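Local coordinates for chitin oligosaccahride binding protein NagB1 (Paenibacillus sp. FPU-7, PDB 7EHP) that binds chitin oligosaccharides such as N,N'-diacetylchitobiose as an extracellular solute-binding protein, probably delivering them to a membrane transporter, at residues T2-V10 with E55-D66. Numbering follows the deposited sequence.
Sequences TVSLRHTQV and EMAAGNPPKIFD
Arg6 grips Glu55 end-on with two nitrogens. Arg6 NH2 donates to the syn lone pair of Glu55 OE1 at 2.8 Å, nearly straight (175°). Arg6 NH1 reaches Glu55 OE2 at 2.9 Å, the oxygen lying out of the guanidinium plane. The flat groups are nearly coplanar, 25° apart. Pro62 covers one guanidinium face, its CG 3.5 Å above the plane. Arg6 CG is anti to the backbone N (chi1 165°), and bends at chi2 and chi3 bring the guanidinium under the proline. Glu40 makes a second salt bridge to Arg6 NH2, and Asn47 OD1 accepts from Arg6 NH1. Replacing Arg6 by an alanine would probably leave Glu55 and Glu40 without the positive charge they share. Ser4 OG accepts a hydrogen bond from Lys63 N at 2.9 Å. On the sheet face opposite Arg6, Leu5 CG packs on Ile64 CG2 (4.0 Å). Backbone bonds such as Arg6 N to Ile64 O join the strands. A water links Asp66 OD2 to Gln9 of the glycan pocket, while Asn284 ND2 donates to Asp66 OD1. Strand 3-7 lies between parallel strands 37-41 and 64-68, and helix 44-58, carrying Glu55, makes the crossover between those two, as in alpha/beta lobes of solute-binding proteins.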
# COMPACT_ATOMS: atom_id res chain seq x y z
N THR A 2 -25.92 4.51 -11.77
CA THR A 2 -26.32 3.60 -12.84
C THR A 2 -25.09 2.98 -13.51
O THR A 2 -25.14 1.83 -13.93
CB THR A 2 -27.18 4.31 -13.88
OG1 THR A 2 -28.28 4.95 -13.22
CG2 THR A 2 -27.72 3.31 -14.91
N VAL A 3 -24.00 3.73 -13.60
CA VAL A 3 -22.67 3.15 -13.82
C VAL A 3 -21.92 3.27 -12.49
O VAL A 3 -21.58 4.38 -12.06
CB VAL A 3 -21.90 3.83 -14.95
CG1 VAL A 3 -20.42 3.49 -14.85
CG2 VAL A 3 -22.45 3.40 -16.31
N SER A 4 -21.66 2.13 -11.85
CA SER A 4 -21.10 2.12 -10.50
C SER A 4 -19.59 2.29 -10.53
O SER A 4 -18.89 1.69 -11.35
CB SER A 4 -21.47 0.83 -9.78
OG SER A 4 -21.32 -0.28 -10.66
N LEU A 5 -19.08 3.12 -9.62
CA LEU A 5 -17.65 3.40 -9.50
C LEU A 5 -17.29 3.15 -8.05
O LEU A 5 -17.53 4.00 -7.19
CB LEU A 5 -17.32 4.83 -9.92
CG LEU A 5 -15.86 5.08 -10.33
CD1 LEU A 5 -15.67 6.45 -11.00
CD2 LEU A 5 -14.88 4.93 -9.19
N ARG A 6 -16.68 2.00 -7.77
CA ARG A 6 -16.31 1.62 -6.41
C ARG A 6 -14.91 2.16 -6.08
O ARG A 6 -13.95 1.87 -6.80
CB ARG A 6 -16.35 0.11 -6.24
CG ARG A 6 -15.63 -0.40 -4.99
CD ARG A 6 -16.49 -0.27 -3.75
NE ARG A 6 -17.84 -0.81 -3.93
CZ ARG A 6 -18.16 -2.10 -3.99
NH1 ARG A 6 -17.24 -3.06 -3.88
NH2 ARG A 6 -19.43 -2.45 -4.16
N HIS A 7 -14.80 2.92 -5.00
CA HIS A 7 -13.53 3.48 -4.58
C HIS A 7 -13.40 3.32 -3.08
O HIS A 7 -14.37 3.03 -2.37
CB HIS A 7 -13.44 4.96 -4.96
CG HIS A 7 -14.41 5.80 -4.19
ND1 HIS A 7 -14.11 6.32 -2.95
CD2 HIS A 7 -15.69 6.15 -4.45
CE1 HIS A 7 -15.15 6.98 -2.49
NE2 HIS A 7 -16.13 6.89 -3.38
N THR A 8 -12.19 3.56 -2.57
CA THR A 8 -11.93 3.43 -1.14
C THR A 8 -11.59 4.75 -0.48
O THR A 8 -11.07 4.76 0.64
CB THR A 8 -10.81 2.42 -0.89
OG1 THR A 8 -9.60 2.90 -1.49
CG2 THR A 8 -11.16 1.07 -1.51
N GLN A 9 -11.86 5.88 -1.15
CA GLN A 9 -11.45 7.19 -0.62
C GLN A 9 -12.53 7.72 0.32
O GLN A 9 -13.29 8.63 0.01
CB GLN A 9 -11.16 8.17 -1.76
CG GLN A 9 -10.09 7.71 -2.77
CD GLN A 9 -8.87 7.08 -2.11
OE1 GLN A 9 -8.26 7.67 -1.21
NE2 GLN A 9 -8.51 5.87 -2.54
N VAL A 10 -12.61 7.11 1.51
CA VAL A 10 -13.75 7.36 2.38
C VAL A 10 -13.42 8.25 3.58
O VAL A 10 -14.35 8.81 4.18
CB VAL A 10 -14.38 6.03 2.87
CG1 VAL A 10 -14.90 5.24 1.68
CG2 VAL A 10 -13.36 5.22 3.72
N GLU A 55 -18.52 -10.08 -4.38
CA GLU A 55 -19.15 -9.68 -5.64
C GLU A 55 -18.51 -10.38 -6.83
O GLU A 55 -19.21 -10.76 -7.78
CB GLU A 55 -19.07 -8.16 -5.80
CG GLU A 55 -19.77 -7.42 -4.67
CD GLU A 55 -19.40 -5.95 -4.60
OE1 GLU A 55 -20.29 -5.16 -4.23
OE2 GLU A 55 -18.24 -5.58 -4.89
N MET A 56 -17.20 -10.57 -6.80
CA MET A 56 -16.55 -11.28 -7.90
C MET A 56 -17.02 -12.72 -7.97
O MET A 56 -17.26 -13.25 -9.06
CB MET A 56 -15.03 -11.21 -7.74
CG MET A 56 -14.42 -9.87 -8.12
SD MET A 56 -14.66 -9.44 -9.87
CE MET A 56 -13.86 -7.84 -9.94
N ALA A 57 -17.17 -13.38 -6.82
CA ALA A 57 -17.58 -14.78 -6.84
C ALA A 57 -19.00 -14.93 -7.38
O ALA A 57 -19.29 -15.89 -8.10
CB ALA A 57 -17.48 -15.38 -5.44
N ALA A 58 -19.89 -14.01 -7.01
CA ALA A 58 -21.27 -14.03 -7.48
C ALA A 58 -21.42 -13.50 -8.90
O ALA A 58 -22.48 -13.68 -9.50
CB ALA A 58 -22.15 -13.21 -6.53
N GLY A 59 -20.38 -12.86 -9.43
CA GLY A 59 -20.41 -12.34 -10.78
C GLY A 59 -21.07 -10.99 -10.96
O GLY A 59 -21.43 -10.64 -12.09
N ASN A 60 -21.26 -10.21 -9.89
CA ASN A 60 -21.84 -8.87 -10.00
C ASN A 60 -20.94 -7.80 -9.36
O ASN A 60 -21.37 -7.06 -8.47
CB ASN A 60 -23.25 -8.86 -9.39
CG ASN A 60 -23.26 -9.10 -7.88
OD1 ASN A 60 -22.33 -9.69 -7.33
ND2 ASN A 60 -24.32 -8.64 -7.22
N PRO A 61 -19.71 -7.67 -9.83
CA PRO A 61 -18.84 -6.59 -9.33
C PRO A 61 -19.33 -5.24 -9.82
O PRO A 61 -20.13 -5.18 -10.76
CB PRO A 61 -17.47 -6.94 -9.93
CG PRO A 61 -17.85 -7.60 -11.23
CD PRO A 61 -19.01 -8.47 -10.85
N PRO A 62 -18.84 -4.14 -9.24
CA PRO A 62 -19.17 -2.83 -9.80
C PRO A 62 -18.65 -2.73 -11.22
O PRO A 62 -17.90 -3.59 -11.69
CB PRO A 62 -18.45 -1.86 -8.85
CG PRO A 62 -18.26 -2.65 -7.58
CD PRO A 62 -17.91 -4.01 -8.11
N LYS A 63 -19.05 -1.67 -11.93
CA LYS A 63 -18.56 -1.52 -13.30
C LYS A 63 -17.12 -1.02 -13.31
O LYS A 63 -16.31 -1.46 -14.14
CB LYS A 63 -19.48 -0.59 -14.10
CG LYS A 63 -20.92 -1.14 -14.30
CD LYS A 63 -20.90 -2.63 -14.69
CE LYS A 63 -22.30 -3.26 -14.83
NZ LYS A 63 -23.23 -2.94 -13.70
N ILE A 64 -16.77 -0.14 -12.38
CA ILE A 64 -15.41 0.35 -12.19
C ILE A 64 -15.10 0.19 -10.70
O ILE A 64 -15.94 0.53 -9.86
CB ILE A 64 -15.28 1.83 -12.61
CG1 ILE A 64 -15.74 2.03 -14.06
CG2 ILE A 64 -13.85 2.34 -12.39
CD1 ILE A 64 -16.19 3.46 -14.36
N PHE A 65 -13.91 -0.33 -10.36
CA PHE A 65 -13.67 -0.68 -8.96
C PHE A 65 -12.20 -0.60 -8.59
O PHE A 65 -11.32 -0.99 -9.36
CB PHE A 65 -14.18 -2.09 -8.63
CG PHE A 65 -13.95 -3.10 -9.71
CD1 PHE A 65 -12.73 -3.76 -9.81
CD2 PHE A 65 -14.94 -3.39 -10.63
CE1 PHE A 65 -12.51 -4.70 -10.81
CE2 PHE A 65 -14.74 -4.32 -11.63
CZ PHE A 65 -13.53 -4.98 -11.72
N ASP A 66 -11.96 -0.10 -7.38
CA ASP A 66 -10.63 -0.15 -6.80
C ASP A 66 -10.13 -1.59 -6.78
O ASP A 66 -10.77 -2.47 -6.19
CB ASP A 66 -10.68 0.44 -5.39
CG ASP A 66 -9.32 0.62 -4.78
OD1 ASP A 66 -8.59 -0.38 -4.63
OD2 ASP A 66 -8.98 1.77 -4.46
O HOH W 1 -23.93 -0.26 -13.09
O HOH W 2 -9.96 4.24 -4.56